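Probable 2-hydroxyhepta-2,4-diene-1,7-dioate isomerase (Thermus thermophilus, PDB 2DFU) is probably a 2-hydroxyhepta-2,4-diene-1,7-dioate isomerase of the fumarylacetoacetate hydrolase family, which may bind a metal ion. Local coordinates at residues Gly90-Trp96 and Leu252-Ile256. Numbering follows the deposited sequence.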
# COMPACT_ATOMS: atom_id res chain seq x y z
N GLY A 90 12.34 8.49 -16.88
CA GLY A 90 13.31 8.53 -17.95
C GLY A 90 14.55 9.27 -17.47
O GLY A 90 14.45 10.28 -16.76
N ASN A 91 15.72 8.75 -17.84
CA ASN A 91 17.00 9.37 -17.50
C ASN A 91 17.10 10.64 -18.37
O ASN A 91 16.98 10.56 -19.59
CB ASN A 91 18.13 8.40 -17.85
CG ASN A 91 19.49 8.88 -17.37
OD1 ASN A 91 19.88 10.02 -17.61
ND2 ASN A 91 20.21 7.99 -16.70
N PRO A 92 17.31 11.81 -17.75
CA PRO A 92 17.42 13.07 -18.50
C PRO A 92 18.48 13.09 -19.62
O PRO A 92 18.44 13.94 -20.51
CB PRO A 92 17.72 14.10 -17.41
CG PRO A 92 16.97 13.54 -16.24
CD PRO A 92 17.33 12.07 -16.30
N ARG A 93 19.42 12.15 -19.57
CA ARG A 93 20.45 12.09 -20.61
C ARG A 93 19.97 11.32 -21.85
O ARG A 93 20.62 11.36 -22.89
CB ARG A 93 21.71 11.45 -20.03
CG ARG A 93 22.25 12.18 -18.80
CD ARG A 93 22.69 13.62 -19.12
NE ARG A 93 23.86 13.65 -20.00
CZ ARG A 93 24.89 14.48 -19.85
NH1 ARG A 93 24.91 15.36 -18.85
NH2 ARG A 93 25.92 14.43 -20.69
N ASP A 94 18.83 10.63 -21.72
CA ASP A 94 18.20 9.87 -22.81
C ASP A 94 16.79 9.48 -22.33
O ASP A 94 16.50 8.30 -22.11
CB ASP A 94 19.02 8.62 -23.15
CG ASP A 94 18.36 7.75 -24.21
OD1 ASP A 94 17.56 8.28 -25.02
OD2 ASP A 94 18.65 6.53 -24.25
N PRO A 95 15.91 10.48 -22.19
CA PRO A 95 14.51 10.41 -21.74
C PRO A 95 13.64 9.29 -22.29
O PRO A 95 13.28 8.35 -21.58
CB PRO A 95 13.95 11.77 -22.13
CG PRO A 95 15.13 12.65 -22.16
CD PRO A 95 16.18 11.79 -22.80
N TRP A 96 13.29 9.42 -23.56
CA TRP A 96 12.42 8.47 -24.22
C TRP A 96 12.98 7.07 -24.40
O TRP A 96 12.23 6.10 -24.51
CB TRP A 96 12.01 9.06 -25.56
CG TRP A 96 11.75 10.53 -25.45
CD1 TRP A 96 12.37 11.53 -26.14
CD2 TRP A 96 10.80 11.17 -24.58
NE1 TRP A 96 11.88 12.75 -25.75
CE2 TRP A 96 10.91 12.56 -24.80
CE3 TRP A 96 9.88 10.70 -23.63
CZ2 TRP A 96 10.13 13.49 -24.11
CZ3 TRP A 96 9.10 11.63 -22.94
CH2 TRP A 96 9.23 13.01 -23.19
N LEU A 252 10.18 15.09 -14.96
CA LEU A 252 9.88 13.67 -15.05
C LEU A 252 9.51 13.33 -16.49
O LEU A 252 8.60 13.92 -17.07
CB LEU A 252 8.71 13.33 -14.14
CG LEU A 252 8.07 11.94 -14.29
CD1 LEU A 252 9.12 10.85 -14.06
CD2 LEU A 252 6.93 11.82 -13.28
N PHE A 253 10.23 12.36 -17.06
CA PHE A 253 9.98 11.91 -18.42
C PHE A 253 9.37 10.51 -18.38
O PHE A 253 9.89 9.61 -17.72
CB PHE A 253 11.28 11.85 -19.21
CG PHE A 253 11.93 13.19 -19.42
CD1 PHE A 253 11.51 14.03 -20.45
CD2 PHE A 253 12.98 13.60 -18.60
CE1 PHE A 253 12.13 15.26 -20.67
CE2 PHE A 253 13.60 14.83 -18.81
CZ PHE A 253 13.18 15.66 -19.86
N THR A 254 8.26 10.32 -19.08
CA THR A 254 7.62 9.02 -19.13
C THR A 254 6.88 8.89 -20.46
O THR A 254 6.79 9.85 -21.23
CB THR A 254 6.64 8.81 -17.96
OG1 THR A 254 6.19 7.45 -17.95
CG2 THR A 254 5.44 9.72 -18.09
N LEU A 255 6.37 7.70 -20.74
CA LEU A 255 5.65 7.49 -21.99
C LEU A 255 4.68 6.33 -21.92
O LEU A 255 4.82 5.41 -21.10
CB LEU A 255 6.64 7.28 -23.14
CG LEU A 255 7.58 6.07 -23.10
CD1 LEU A 255 6.80 4.80 -23.34
CD2 LEU A 255 8.63 6.23 -24.18
N ILE A 256 3.68 6.37 -22.80
CA ILE A 256 2.68 5.33 -22.84
C ILE A 256 3.05 4.27 -23.87
O ILE A 256 3.40 4.58 -25.01
CB ILE A 256 1.31 5.91 -23.21
CG1 ILE A 256 1.04 7.14 -22.34
CG2 ILE A 256 0.23 4.86 -22.99
CD1 ILE A 256 1.06 6.85 -20.84
O HOH W 1 12.47 11.81 -15.50
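Phe253 leans off strand 250-259 into the bend formed by Gly90, Pro92, Pro95 and Trp96, and its side chain can be followed outward atom by atom. CB sits close to Gly90 CA, 4.1 Å away, and to the CB of Pro95. At CG, Pro95 CB lies over one face of the ring, 3.7 Å from that atom, making a CH-pi contact 22° off the ring normal. CD1 carries the edge of the phenyl against Trp96 CH2 at 3.7 Å: the planes stand at 89°, a T-shaped pair in which Phe253 gives the edge and the indole six-membered ring the face. CD2, on the other flank, passes Gly90 O. Farther out, CE1 still touches Pro95 CB, and CE2 comes nearest to Pro92 at its CA, 4.2 Å away. With CG anti to its own carbonyl carbon (chi1 -65°), the phenyl turns that face to Pro95. Pro95 CB also lies 4.0 Å above the centre of the Trp96 ring, filling the corner between the two perpendicular aromatics.

Two backbone links run beside the rings. Gly90 N donates to Phe253 O at 2.8 Å, and a water accepts from Phe253 N and donates to Gly90 O. The indole edge reaches the strand itself, Trp96 CZ3 lying 3.4 Å from Thr254 O, while Leu255 CD2 packs on Trp96 O. Arg241 makes a cation-pi contact with Trp96.

The contact thus joins residues 90-96, running into the short helix 95-98, to strand 250-259, which lies between strands 102-104 and 241-246. Its chemistry divides cleanly: the direct bond and the water satisfy both polar backbone atoms of Phe253, while proline C-H and indole contacts on face and edge probably limit the rotation of its ring.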